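Local coordinates for protein tyrosinase (Burkholderia thailandensis, PDB 5ZRD) that hydroxylates monophenols to catechols and probably oxidises them on to quinones at a paired copper centre, at residues R243-P248 / D324-V329; G236-Y241 / K413-V418; N87-T92 / L369-N374; L340-I343 / G348-A351; S258-N263 / D483-F488. All coordinates share one frame; numbering follows the deposited sequence.

Interaction 1 (R243-P248 / D324-V329); sequences RCLSAP and DRMFWV
Leu245 points the tip of its side chain at the flank of helix 315-334, its isopropyl fork pressed against Met326 and Val329, and the case illustrates how one branched side chain can join a turn to a helix. Its CG lies anti to the carbonyl carbon, beside the backbone N (chi1 -67°); the second torsion extends CD1 away from CA and leaves CD2 as the other prong, and together they reach the helix although the bond from CA to CB does not aim at it. Both methyls then straddle one branch of the valine: Leu245 CD1 and CD2 each come within 3.9 Å of Val329 CG1. That branch is presented because it stands anti to the valine's own backbone N (chi1 168°), and the two side chains cross obliquely. CD2 alone goes deeper, to 3.8 Å from Met326 O, a backbone carbonyl of the helix. The methionine sulfur borders the same methyl more loosely, with Leu245 CD2 4.3 Å from Met326 SD.

Helix 315-334 supplies His320 to the copper site, and the side chain of Met326 lies about 8 Å from that of His277, another copper ligand; the contact lies in the helical core around the di-copper site that is characteristic of the tyrosinase family. Opposite it, helix 237-244 runs out into a type I turn from Cys244 to Ala247, with Leu245 at the turn's second position. Past the sulfur, Met326 CE sits 3.1 Å above the plane of the Arg325 guanidinium, offset toward its rim. That guanidinium is itself held by Asn322 OD1 at NE and by Ser404 O at NH1.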
# COMPACT_ATOMS: atom_id res chain seq x y z
N ARG A 243 -1.80 23.74 -40.54
CA ARG A 243 -2.14 22.29 -40.68
C ARG A 243 -3.31 21.90 -39.77
O ARG A 243 -4.19 21.10 -40.18
CB ARG A 243 -0.98 21.38 -40.30
CG ARG A 243 -0.07 20.96 -41.44
CD ARG A 243 0.28 19.48 -41.43
NE ARG A 243 1.25 19.24 -42.48
CZ ARG A 243 0.96 18.99 -43.76
NH1 ARG A 243 -0.27 18.63 -44.10
NH2 ARG A 243 1.90 19.08 -44.69
N CYS A 244 -3.31 22.36 -38.50
CA CYS A 244 -4.29 21.83 -37.56
C CYS A 244 -5.70 22.21 -38.01
O CYS A 244 -6.63 21.44 -37.76
CB CYS A 244 -4.00 22.25 -36.13
SG CYS A 244 -4.52 23.92 -35.65
N LEU A 245 -5.83 23.29 -38.80
CA LEU A 245 -7.14 23.78 -39.24
C LEU A 245 -7.75 22.81 -40.26
O LEU A 245 -8.96 22.86 -40.49
CB LEU A 245 -7.03 25.20 -39.81
CG LEU A 245 -6.66 26.28 -38.79
CD1 LEU A 245 -6.67 27.66 -39.42
CD2 LEU A 245 -7.60 26.26 -37.60
N SER A 246 -6.95 21.91 -40.80
CA SER A 246 -7.42 20.90 -41.76
C SER A 246 -7.63 19.54 -41.07
O SER A 246 -7.87 18.55 -41.76
CB SER A 246 -6.45 20.74 -42.92
OG SER A 246 -6.44 21.88 -43.77
N ALA A 247 -7.44 19.43 -39.78
CA ALA A 247 -7.59 18.09 -39.19
C ALA A 247 -9.02 17.60 -39.48
O ALA A 247 -9.93 18.36 -39.35
CB ALA A 247 -7.28 18.10 -37.72
N PRO A 248 -9.17 16.35 -39.93
CA PRO A 248 -10.45 15.92 -40.50
C PRO A 248 -11.59 15.65 -39.51
O PRO A 248 -12.72 15.52 -39.93
CB PRO A 248 -10.14 14.58 -41.21
CG PRO A 248 -8.95 14.03 -40.44
CD PRO A 248 -8.14 15.27 -40.08
N ASP A 324 -7.83 28.78 -28.28
CA ASP A 324 -9.29 28.64 -28.26
C ASP A 324 -9.86 29.25 -29.52
O ASP A 324 -10.80 28.73 -30.08
CB ASP A 324 -9.89 29.33 -27.04
CG ASP A 324 -11.33 28.95 -26.80
OD1 ASP A 324 -11.57 27.72 -26.69
OD2 ASP A 324 -12.19 29.88 -26.69
N ARG A 325 -9.27 30.35 -29.97
CA ARG A 325 -9.68 30.96 -31.22
C ARG A 325 -9.43 30.01 -32.40
O ARG A 325 -10.28 29.89 -33.32
CB ARG A 325 -8.91 32.26 -31.41
CG ARG A 325 -9.35 33.09 -32.59
CD ARG A 325 -8.44 34.31 -32.75
NE ARG A 325 -7.07 33.98 -33.13
CZ ARG A 325 -6.65 33.84 -34.37
NH1 ARG A 325 -7.50 34.03 -35.36
NH2 ARG A 325 -5.38 33.53 -34.63
N MET A 326 -8.30 29.31 -32.37
CA MET A 326 -7.99 28.32 -33.44
C MET A 326 -9.01 27.18 -33.38
O MET A 326 -9.50 26.72 -34.39
CB MET A 326 -6.56 27.79 -33.28
CG MET A 326 -5.48 28.82 -33.55
SD MET A 326 -5.27 29.14 -35.33
CE MET A 326 -6.33 30.55 -35.56
N PHE A 327 -9.33 26.73 -32.19
CA PHE A 327 -10.38 25.73 -32.01
C PHE A 327 -11.69 26.24 -32.64
O PHE A 327 -12.39 25.50 -33.32
CB PHE A 327 -10.52 25.42 -30.53
CG PHE A 327 -11.62 24.47 -30.13
CD1 PHE A 327 -12.21 23.61 -31.04
CD2 PHE A 327 -12.06 24.45 -28.83
CE1 PHE A 327 -13.21 22.73 -30.65
CE2 PHE A 327 -13.05 23.55 -28.42
CZ PHE A 327 -13.61 22.68 -29.34
N TRP A 328 -12.00 27.52 -32.45
CA TRP A 328 -13.26 28.10 -32.96
C TRP A 328 -13.21 28.25 -34.49
O TRP A 328 -14.21 27.99 -35.17
CB TRP A 328 -13.55 29.44 -32.25
CG TRP A 328 -14.79 30.13 -32.74
CD1 TRP A 328 -14.85 31.31 -33.42
CD2 TRP A 328 -16.14 29.66 -32.62
NE1 TRP A 328 -16.15 31.59 -33.74
CE2 TRP A 328 -16.97 30.61 -33.25
CE3 TRP A 328 -16.74 28.53 -32.07
CZ2 TRP A 328 -18.35 30.49 -33.31
CZ3 TRP A 328 -18.11 28.40 -32.13
CH2 TRP A 328 -18.90 29.38 -32.73
N VAL A 329 -12.06 28.65 -35.02
CA VAL A 329 -11.86 28.70 -36.45
C VAL A 329 -12.03 27.31 -37.08
O VAL A 329 -12.61 27.22 -38.12
CB VAL A 329 -10.49 29.27 -36.84
CG1 VAL A 329 -10.20 29.04 -38.31
CG2 VAL A 329 -10.40 30.75 -36.51

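Interaction 2 (G236-Y241 / K413-V418); sequences GVYAKY and KSLLAV
Leu415 reaches Tyr238 and Ala239 of helix 237-244 with a single methyl, and tracing it outward shows how two helix ends can meet through very few atoms. From CA, CB already heads for the opposing helix. CG follows anti to the backbone N (chi1 171°), which keeps the side chain going straight across, and there the chain forks. CD1 turns aside and has no close partner in 236-241, so the work falls to CD2. This methyl comes up at the edge of the Tyr238 ring, in its plane, 3.8 Å from Tyr238 CE1 and 4.0 Å from Tyr238 CD1; it does not lie over a face. Ala239 flanks it more distantly, Leu415 CD2 being 4.3 Å from Ala239 CB.

Leu416 adds a second point of touch: its CD2 lies 3.9 Å from Ala239 O, and its side chain also packs on Val242 and Arg243 further along the same helix. Gly236 takes the N-cap position of helix 237-244, so the meeting falls on that helix's first turns, near the end of helix 410-415. Tyr238 is steadied by Thr120, Pro232 and Leu405, while on another side of the helix Tyr241 OH is hydrogen-bonded to Glu119. With no hydrogen bond or ion pair between the two segments, their adhesion rests on dispersion and the burial of methyl and ring-edge carbon, chemistry that specifies shape more than direction.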
# COMPACT_ATOMS: atom_id res chain seq x y z
N GLY A 236 7.70 25.25 -39.30
CA GLY A 236 7.59 26.09 -38.12
C GLY A 236 6.22 25.97 -37.44
O GLY A 236 5.37 25.21 -37.86
N VAL A 237 6.04 26.74 -36.36
CA VAL A 237 4.78 26.71 -35.64
C VAL A 237 3.69 27.34 -36.50
O VAL A 237 2.55 26.95 -36.39
CB VAL A 237 4.88 27.42 -34.28
CG1 VAL A 237 3.54 27.35 -33.55
CG2 VAL A 237 6.01 26.82 -33.45
N TYR A 238 4.05 28.28 -37.37
CA TYR A 238 3.06 28.88 -38.23
C TYR A 238 2.39 27.82 -39.12
O TYR A 238 1.11 27.67 -39.14
CB TYR A 238 3.69 30.00 -39.07
CG TYR A 238 2.76 30.65 -40.05
CD1 TYR A 238 2.53 30.11 -41.30
CD2 TYR A 238 2.09 31.82 -39.71
CE1 TYR A 238 1.67 30.73 -42.21
CE2 TYR A 238 1.22 32.44 -40.60
CZ TYR A 238 1.02 31.90 -41.86
OH TYR A 238 0.17 32.53 -42.72
N ALA A 239 3.24 27.09 -39.83
CA ALA A 239 2.78 25.96 -40.65
C ALA A 239 1.97 24.96 -39.81
O ALA A 239 1.02 24.39 -40.31
CB ALA A 239 3.95 25.25 -41.28
N LYS A 240 2.43 24.65 -38.59
CA LYS A 240 1.75 23.63 -37.81
C LYS A 240 0.33 24.09 -37.42
O LYS A 240 -0.60 23.31 -37.43
CB LYS A 240 2.60 23.28 -36.58
CG LYS A 240 3.72 22.28 -36.79
CD LYS A 240 3.98 21.47 -35.53
CE LYS A 240 5.09 20.44 -35.65
NZ LYS A 240 4.59 19.15 -36.18
N TYR A 241 0.15 25.39 -37.12
CA TYR A 241 -1.18 25.94 -36.81
C TYR A 241 -2.09 25.91 -38.05
O TYR A 241 -3.25 25.54 -37.95
CB TYR A 241 -1.04 27.35 -36.27
CG TYR A 241 -1.01 27.52 -34.77
CD1 TYR A 241 -1.92 26.87 -33.94
CD2 TYR A 241 -0.14 28.43 -34.18
CE1 TYR A 241 -1.91 27.05 -32.56
CE2 TYR A 241 -0.14 28.63 -32.81
CZ TYR A 241 -1.02 27.95 -32.00
OH TYR A 241 -1.06 28.16 -30.64
N LYS A 413 -2.86 26.65 -48.58
CA LYS A 413 -2.86 25.31 -49.26
C LYS A 413 -1.45 24.91 -49.73
O LYS A 413 -1.01 23.77 -49.55
CB LYS A 413 -3.71 25.31 -50.54
CG LYS A 413 -4.91 24.37 -50.55
CD LYS A 413 -6.21 25.08 -50.19
CE LYS A 413 -7.37 24.14 -49.95
NZ LYS A 413 -8.40 24.78 -49.11
N SER A 414 -0.79 25.84 -50.39
CA SER A 414 0.41 25.54 -51.06
C SER A 414 1.57 25.52 -50.07
O SER A 414 2.50 24.74 -50.24
CB SER A 414 0.67 26.53 -52.16
OG SER A 414 1.16 27.71 -51.59
N LEU A 415 1.53 26.36 -49.04
CA LEU A 415 2.59 26.27 -48.05
C LEU A 415 2.68 24.83 -47.51
O LEU A 415 3.78 24.35 -47.29
CB LEU A 415 2.31 27.26 -46.92
CG LEU A 415 3.23 27.12 -45.71
CD1 LEU A 415 4.61 27.68 -46.03
CD2 LEU A 415 2.62 27.78 -44.49
N LEU A 416 1.53 24.18 -47.34
CA LEU A 416 1.41 22.77 -46.90
C LEU A 416 1.63 21.76 -48.05
O LEU A 416 1.60 20.55 -47.80
CB LEU A 416 -0.01 22.54 -46.36
CG LEU A 416 -0.45 23.34 -45.13
CD1 LEU A 416 -1.84 22.87 -44.66
CD2 LEU A 416 0.57 23.26 -44.00
N ALA A 417 1.75 22.20 -49.30
CA ALA A 417 1.82 21.28 -50.45
C ALA A 417 3.23 20.70 -50.58
O ALA A 417 4.25 21.39 -50.42
CB ALA A 417 1.45 21.98 -51.75
N VAL A 418 3.26 19.43 -50.95
CA VAL A 418 4.50 18.78 -51.33
C VAL A 418 4.99 19.42 -52.64
O VAL A 418 4.32 19.32 -53.66
CB VAL A 418 4.30 17.27 -51.48
CG1 VAL A 418 5.59 16.56 -51.89
CG2 VAL A 418 3.72 16.67 -50.19

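Interaction 3 (N87-T92 / L369-N374); sequences NVLFPT and LTTPLN
The N-terminal end of helix 90-108, in the copper-binding stretch that includes His85 and His94, is covered here by Thr371 and Leu373, which meet Leu89 and Thr92. Leu89 CD1 is the central methyl. It lies 3.9 Å from Thr371 CG2, the two side chains crossing at about a right angle, and 4.3 Å from Leu373 CD2. Thr371 can offer its methyl because CG2 stands anti to the backbone N, which leaves OG1 to bond Asn368 N. The other branch of Leu373 reaches the helix backbone, CD1 being 3.8 Å from Thr92 O. Thr92 OG1, hydrogen-bonded to Ser386 OG, has Leu373 CD2 at 4.2 Å.

The backbone of Leu89 is restrained by a capping bond: its N donates to Asn87 OD1 over 2.9 Å, bent to 137° and with the donor tilted 23° from the carbonyl plane, across a type I turn from Asn87 to Phe90. Around this buried seam, Leu373 also rests on Trp93 and Met96 of helix 90-108 and pairs by backbone with Tyr384 of strand 383-385, while Tyr250 of helix 250-254 packs against Pro91 and Thr92.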
# COMPACT_ATOMS: atom_id res chain seq x y z
N ASN A 87 -5.56 14.25 -24.49
CA ASN A 87 -6.83 13.55 -24.56
C ASN A 87 -7.90 14.46 -25.16
O ASN A 87 -7.66 15.63 -25.37
CB ASN A 87 -7.20 12.98 -23.19
CG ASN A 87 -7.64 14.04 -22.20
OD1 ASN A 87 -8.30 15.01 -22.59
ND2 ASN A 87 -7.36 13.80 -20.92
N VAL A 88 -9.08 13.92 -25.46
CA VAL A 88 -10.06 14.67 -26.28
C VAL A 88 -10.68 15.85 -25.51
O VAL A 88 -11.34 16.70 -26.09
CB VAL A 88 -11.16 13.74 -26.82
CG1 VAL A 88 -10.59 12.77 -27.85
CG2 VAL A 88 -11.86 12.98 -25.71
N LEU A 89 -10.47 15.93 -24.21
CA LEU A 89 -10.94 17.08 -23.44
C LEU A 89 -9.94 18.24 -23.51
O LEU A 89 -10.19 19.27 -22.93
CB LEU A 89 -11.15 16.63 -21.99
CG LEU A 89 -12.11 15.46 -21.81
CD1 LEU A 89 -12.39 15.21 -20.34
CD2 LEU A 89 -13.41 15.72 -22.55
N PHE A 90 -8.83 18.12 -24.24
CA PHE A 90 -7.85 19.22 -24.22
C PHE A 90 -8.52 20.56 -24.65
O PHE A 90 -8.39 21.57 -23.97
CB PHE A 90 -6.59 18.87 -25.02
CG PHE A 90 -5.76 20.07 -25.37
CD1 PHE A 90 -4.80 20.54 -24.49
CD2 PHE A 90 -5.98 20.79 -26.52
CE1 PHE A 90 -4.06 21.68 -24.78
CE2 PHE A 90 -5.23 21.91 -26.83
CZ PHE A 90 -4.27 22.36 -25.95
N PRO A 91 -9.17 20.60 -25.79
CA PRO A 91 -9.70 21.88 -26.29
C PRO A 91 -10.81 22.49 -25.42
O PRO A 91 -10.83 23.70 -25.19
CB PRO A 91 -10.29 21.52 -27.65
CG PRO A 91 -9.45 20.35 -28.10
CD PRO A 91 -9.25 19.57 -26.82
N THR A 92 -11.75 21.64 -25.01
CA THR A 92 -12.92 22.08 -24.30
C THR A 92 -12.57 22.43 -22.85
O THR A 92 -13.16 23.30 -22.26
CB THR A 92 -13.99 20.99 -24.32
OG1 THR A 92 -13.45 19.71 -23.97
CG2 THR A 92 -14.62 20.89 -25.68
N LEU A 369 -18.12 13.66 -24.17
CA LEU A 369 -18.62 15.08 -24.17
C LEU A 369 -19.44 15.37 -22.91
O LEU A 369 -19.77 16.53 -22.64
CB LEU A 369 -19.47 15.33 -25.42
CG LEU A 369 -18.72 15.19 -26.74
CD1 LEU A 369 -19.67 14.93 -27.89
CD2 LEU A 369 -17.86 16.41 -27.01
N THR A 370 -19.73 14.30 -22.16
CA THR A 370 -20.48 14.28 -20.90
C THR A 370 -19.53 14.43 -19.71
O THR A 370 -19.98 14.71 -18.61
CB THR A 370 -21.28 12.96 -20.87
OG1 THR A 370 -22.52 13.33 -21.46
CG2 THR A 370 -21.53 12.33 -19.51
N THR A 371 -18.24 14.20 -19.90
CA THR A 371 -17.31 14.18 -18.76
C THR A 371 -17.23 15.58 -18.15
O THR A 371 -17.03 16.55 -18.87
CB THR A 371 -15.93 13.65 -19.17
OG1 THR A 371 -16.08 12.36 -19.76
CG2 THR A 371 -14.99 13.50 -17.99
N PRO A 372 -17.40 15.68 -16.81
CA PRO A 372 -17.18 16.87 -16.01
C PRO A 372 -15.81 17.50 -16.34
O PRO A 372 -14.79 16.80 -16.33
CB PRO A 372 -17.13 16.41 -14.55
CG PRO A 372 -17.81 15.09 -14.56
CD PRO A 372 -17.46 14.52 -15.91
N LEU A 373 -15.82 18.79 -16.65
CA LEU A 373 -14.58 19.54 -16.83
C LEU A 373 -14.23 20.20 -15.49
O LEU A 373 -14.35 21.41 -15.36
CB LEU A 373 -14.75 20.58 -17.94
CG LEU A 373 -15.08 19.97 -19.31
CD1 LEU A 373 -15.46 21.03 -20.32
CD2 LEU A 373 -13.91 19.16 -19.81
N ASN A 374 -13.81 19.38 -14.53
CA ASN A 374 -13.48 19.81 -13.16
C ASN A 374 -12.36 20.85 -13.17
O ASN A 374 -11.44 20.75 -13.96
CB ASN A 374 -13.07 18.62 -12.30
CG ASN A 374 -14.15 17.57 -12.23
OD1 ASN A 374 -13.86 16.39 -12.27
ND2 ASN A 374 -15.41 17.99 -12.14

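Interaction 4 (L340-I343 / G348-A351); sequences LDII and GTNA
Thr349 and Ile342 touch methyl to methyl, Ile342 CG2 standing only 3.5 Å from Thr349 CG2, tighter than an ordinary van der Waals pair. The same threonine methyl lies 3.5 Å from Ile343 O, so one small group is wedged between an apolar branch and a backbone carbonyl. The two side chains slide past each other in opposite directions, and only these short branches meet. On the isoleucine it is the branch anti to the backbone N that is used, while the longer CG1 arm turns off to pack elsewhere.

The next shell explains the threonine's pose. OG1 stands between the backbone N and the carbonyl carbon (chi1 60°), where it is hydrogen-bonded to Tyr346 O; this fixes the rotation and swings CG2 toward 340-343. Just before it, Gly348 has a positive phi of 103°, at which a CB would run into the preceding carbonyl. Asp353 OD2 receives both Gly348 N and Asn350 N, one carboxylate oxygen gripping the backbone either side of Thr349. On the partner side, Ile343 N is tied to Thr251 OG1.

The contact thus closes a short loop on itself, between helix 315-334 and strand 372-373, with no regular structure of its own. Ile342 also rests on Val88, Leu369 and Tyr250, the last from helix 250-254. Backbone bonds join Thr349 to Leu367 and Ala351 to Glu365, and Ile343 packs on Ser265 of the second subunit, placing the loop between helix 250-254, the turn leading into helix 90-108 (through Val88) and the second subunit.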
# COMPACT_ATOMS: atom_id res chain seq x y z
N LEU A 340 -20.04 18.26 -31.91
CA LEU A 340 -18.79 17.57 -31.89
C LEU A 340 -19.13 16.09 -31.77
O LEU A 340 -20.19 15.73 -31.25
CB LEU A 340 -17.94 18.05 -30.71
CG LEU A 340 -17.47 19.51 -30.79
CD1 LEU A 340 -16.72 19.89 -29.52
CD2 LEU A 340 -16.57 19.73 -31.99
N ASP A 341 -18.23 15.25 -32.23
CA ASP A 341 -18.33 13.84 -31.96
C ASP A 341 -16.91 13.39 -31.61
O ASP A 341 -15.93 14.00 -31.99
CB ASP A 341 -18.88 13.11 -33.19
CG ASP A 341 -18.15 13.49 -34.47
OD1 ASP A 341 -18.49 14.52 -35.10
OD2 ASP A 341 -17.23 12.77 -34.87
N ILE A 342 -16.86 12.30 -30.87
CA ILE A 342 -15.68 11.66 -30.40
C ILE A 342 -15.79 10.19 -30.77
O ILE A 342 -16.82 9.59 -30.58
CB ILE A 342 -15.59 11.92 -28.89
CG1 ILE A 342 -15.29 13.41 -28.66
CG2 ILE A 342 -14.58 11.01 -28.19
CD1 ILE A 342 -14.85 13.75 -27.28
N ILE A 343 -14.73 9.61 -31.34
CA ILE A 343 -14.74 8.18 -31.66
C ILE A 343 -14.63 7.38 -30.37
O ILE A 343 -13.60 7.45 -29.71
CB ILE A 343 -13.58 7.86 -32.60
CG1 ILE A 343 -13.80 8.51 -33.96
CG2 ILE A 343 -13.36 6.36 -32.69
CD1 ILE A 343 -12.50 8.76 -34.72
N GLY A 348 -6.80 8.46 -26.71
CA GLY A 348 -7.14 9.86 -26.39
C GLY A 348 -8.48 9.98 -25.67
O GLY A 348 -8.78 11.02 -25.14
N THR A 349 -9.28 8.91 -25.62
CA THR A 349 -10.60 8.97 -24.96
C THR A 349 -10.57 8.23 -23.63
O THR A 349 -11.63 7.97 -23.08
CB THR A 349 -11.73 8.35 -25.80
OG1 THR A 349 -11.42 6.99 -26.05
CG2 THR A 349 -11.93 9.03 -27.13
N ASN A 350 -9.38 7.92 -23.12
CA ASN A 350 -9.25 7.30 -21.83
C ASN A 350 -8.52 8.17 -20.79
O ASN A 350 -7.50 8.86 -21.03
CB ASN A 350 -8.56 5.95 -21.93
CG ASN A 350 -9.13 5.05 -20.87
OD1 ASN A 350 -10.22 4.49 -21.03
ND2 ASN A 350 -8.48 4.99 -19.72
N ALA A 351 -9.02 8.10 -19.57
CA ALA A 351 -8.38 8.75 -18.46
C ALA A 351 -6.94 8.27 -18.29
O ALA A 351 -6.11 9.03 -17.75
CB ALA A 351 -9.17 8.49 -17.20

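Interaction 5 (S258-N263 / D483-F488); sequences SASVWN and DIVAHF. With CIT (citric acid), chain E.
Helix 258-263 and strand 485-488 pass with their axes 8.9 Å apart and inclined at 65°, bringing Ser260 near Ala486 and Asn263 near His487. The imidazole of His487 fills the space between them. Its NE2 donates to Ser260 O at 3.2 Å, a bent bond of 138° in which the acceptor lies out of the ring plane. One face of the ring is covered by Asn263 CB, 3.8 Å from the His487 ring centroid and offset toward the rim: a CH-pi contact. His487 ND1 is hydrogen-bonded to Thr428 OG1 on the neighbouring strand, so both ring nitrogens have partners, which together restrain the ring's rotation. Two residues earlier in the strand, Val485 CG1 approaches Ser260 OG to 3.9 Å, the hydroxyl being carried there by a torsion that sets it anti to the backbone N.

A citrate, probably from the crystallisation liquor, bridges the two elements with a single carboxylate. Asn263 ND2 gives a nearly straight bond of 170° to citrate O6 at 3.1 Å, while His487 N donates to citrate O5 at 2.9 Å. Asn263 OD1 meanwhile accepts from Val270 N, which holds the amide so that its NH2 end faces the citrate carboxylate oxygen O6; Lys464, Ser275 and Thr271 supply further bonds to the citrate. The contact joins the central helical domain to a strand of the three-stranded antiparallel sheet. A carboxylate at the edge of the imidazole, if ionised, might favour its protonation; between the segments themselves the ring joins helix and strand by one bent hydrogen bond and one CH-pi contact.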
# COMPACT_ATOMS: atom_id res chain seq x y z
N SER A 258 -4.55 10.95 -29.93
CA SER A 258 -5.46 10.58 -31.02
C SER A 258 -4.76 10.78 -32.38
O SER A 258 -4.80 9.91 -33.23
CB SER A 258 -6.78 11.34 -30.94
OG SER A 258 -7.42 11.14 -29.68
N ALA A 259 -4.08 11.90 -32.56
CA ALA A 259 -3.50 12.22 -33.86
C ALA A 259 -2.39 11.21 -34.20
O ALA A 259 -2.30 10.73 -35.30
CB ALA A 259 -3.00 13.66 -33.82
N SER A 260 -1.59 10.83 -33.22
CA SER A 260 -0.47 9.91 -33.45
C SER A 260 -0.99 8.58 -33.99
O SER A 260 -0.44 8.04 -35.02
CB SER A 260 0.35 9.75 -32.20
OG SER A 260 1.27 8.67 -32.33
N VAL A 261 -2.03 8.06 -33.34
CA VAL A 261 -2.57 6.76 -33.72
C VAL A 261 -3.24 6.88 -35.10
O VAL A 261 -3.09 6.00 -35.99
CB VAL A 261 -3.50 6.17 -32.64
CG1 VAL A 261 -4.12 4.84 -33.06
CG2 VAL A 261 -2.76 5.99 -31.32
N TRP A 262 -3.97 7.97 -35.31
CA TRP A 262 -4.54 8.25 -36.63
C TRP A 262 -3.43 8.26 -37.70
O TRP A 262 -3.58 7.70 -38.79
CB TRP A 262 -5.31 9.58 -36.63
CG TRP A 262 -6.01 9.88 -37.92
CD1 TRP A 262 -5.49 10.50 -39.02
CD2 TRP A 262 -7.38 9.59 -38.24
NE1 TRP A 262 -6.43 10.60 -40.01
CE2 TRP A 262 -7.61 10.07 -39.55
CE3 TRP A 262 -8.44 9.01 -37.54
CZ2 TRP A 262 -8.84 9.94 -40.19
CZ3 TRP A 262 -9.66 8.87 -38.18
CH2 TRP A 262 -9.86 9.34 -39.48
N ASN A 263 -2.33 8.94 -37.40
CA ASN A 263 -1.22 9.03 -38.34
C ASN A 263 -0.56 7.66 -38.56
O ASN A 263 0.11 7.46 -39.58
CB ASN A 263 -0.22 10.10 -37.87
CG ASN A 263 -0.73 11.51 -38.09
OD1 ASN A 263 -1.65 11.75 -38.88
ND2 ASN A 263 -0.12 12.47 -37.43
N ASP A 483 5.99 4.80 -24.93
CA ASP A 483 6.20 4.68 -26.38
C ASP A 483 6.69 6.01 -26.94
O ASP A 483 5.96 7.01 -26.90
CB ASP A 483 4.86 4.32 -27.13
CG ASP A 483 4.68 2.80 -27.43
OD1 ASP A 483 4.29 2.04 -26.50
OD2 ASP A 483 4.87 2.37 -28.61
N ILE A 484 7.90 6.04 -27.48
CA ILE A 484 8.27 7.12 -28.40
C ILE A 484 7.74 6.72 -29.79
O ILE A 484 8.21 5.76 -30.40
CB ILE A 484 9.79 7.39 -28.41
CG1 ILE A 484 10.39 7.55 -27.00
CG2 ILE A 484 10.12 8.59 -29.29
CD1 ILE A 484 10.28 8.94 -26.41
N VAL A 485 6.74 7.42 -30.29
CA VAL A 485 6.33 7.25 -31.69
C VAL A 485 6.09 8.64 -32.28
O VAL A 485 5.39 9.41 -31.70
CB VAL A 485 5.11 6.31 -31.83
CG1 VAL A 485 4.09 6.57 -30.75
CG2 VAL A 485 4.47 6.43 -33.19
N ALA A 486 6.74 8.96 -33.39
CA ALA A 486 6.66 10.29 -33.96
C ALA A 486 6.64 10.15 -35.48
O ALA A 486 7.35 9.29 -36.00
CB ALA A 486 7.83 11.13 -33.50
N HIS A 487 5.84 10.95 -36.17
CA HIS A 487 5.82 10.93 -37.61
C HIS A 487 6.34 12.26 -38.16
O HIS A 487 6.13 13.31 -37.55
CB HIS A 487 4.42 10.70 -38.17
CG HIS A 487 3.70 9.57 -37.54
ND1 HIS A 487 3.79 8.28 -38.02
CD2 HIS A 487 2.87 9.53 -36.47
CE1 HIS A 487 3.01 7.49 -37.28
NE2 HIS A 487 2.46 8.24 -36.32
N PHE A 488 6.97 12.20 -39.34
CA PHE A 488 7.50 13.41 -39.97
C PHE A 488 7.26 13.30 -41.47
O PHE A 488 7.38 12.22 -42.02
CB PHE A 488 8.99 13.62 -39.68
CG PHE A 488 9.35 13.71 -38.21
CD1 PHE A 488 9.36 14.92 -37.55
CD2 PHE A 488 9.71 12.59 -37.50
CE1 PHE A 488 9.71 15.01 -36.21
CE2 PHE A 488 10.04 12.67 -36.15
CZ PHE A 488 10.03 13.88 -35.50
C1 CIT E . 0.95 13.75 -32.85
O1 CIT E . 1.55 12.68 -32.58
O2 CIT E . 0.06 14.15 -32.09
C2 CIT E . 1.19 14.62 -34.08
C3 CIT E . 2.47 14.41 -34.91
O7 CIT E . 2.14 14.60 -36.27
C4 CIT E . 3.37 15.63 -34.93
C5 CIT E . 2.50 16.74 -35.58
O3 CIT E . 2.23 16.86 -36.80
O4 CIT E . 2.00 17.55 -34.81
C6 CIT E . 2.95 12.96 -34.92
O5 CIT E . 4.07 12.59 -34.61
O6 CIT E . 2.15 12.11 -35.31

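How the interactions relate
Interactions 1 and 3 are buried and lie nearest the copper site, whereas interactions 2, 4 and 5 are partly open. Helix 237-244 serves both interaction 1 and interaction 2, and the segments touch again where Met326 packs on Tyr241. Phe327 links interaction 1 to interaction 3 through Pro91 and to interaction 4 through Leu340. Interactions 3 and 4 are the closest pair, centres about 9 Å apart, with a probable hydrogen bond from Val88 N to Gly348 O (2.9 Å). The first four make no hydrogen bond between their segments; interaction 5, which ties helix to sheet, adds polar bonds and a bound citrate. Interactions 4 and 5 both lie beside the second subunit.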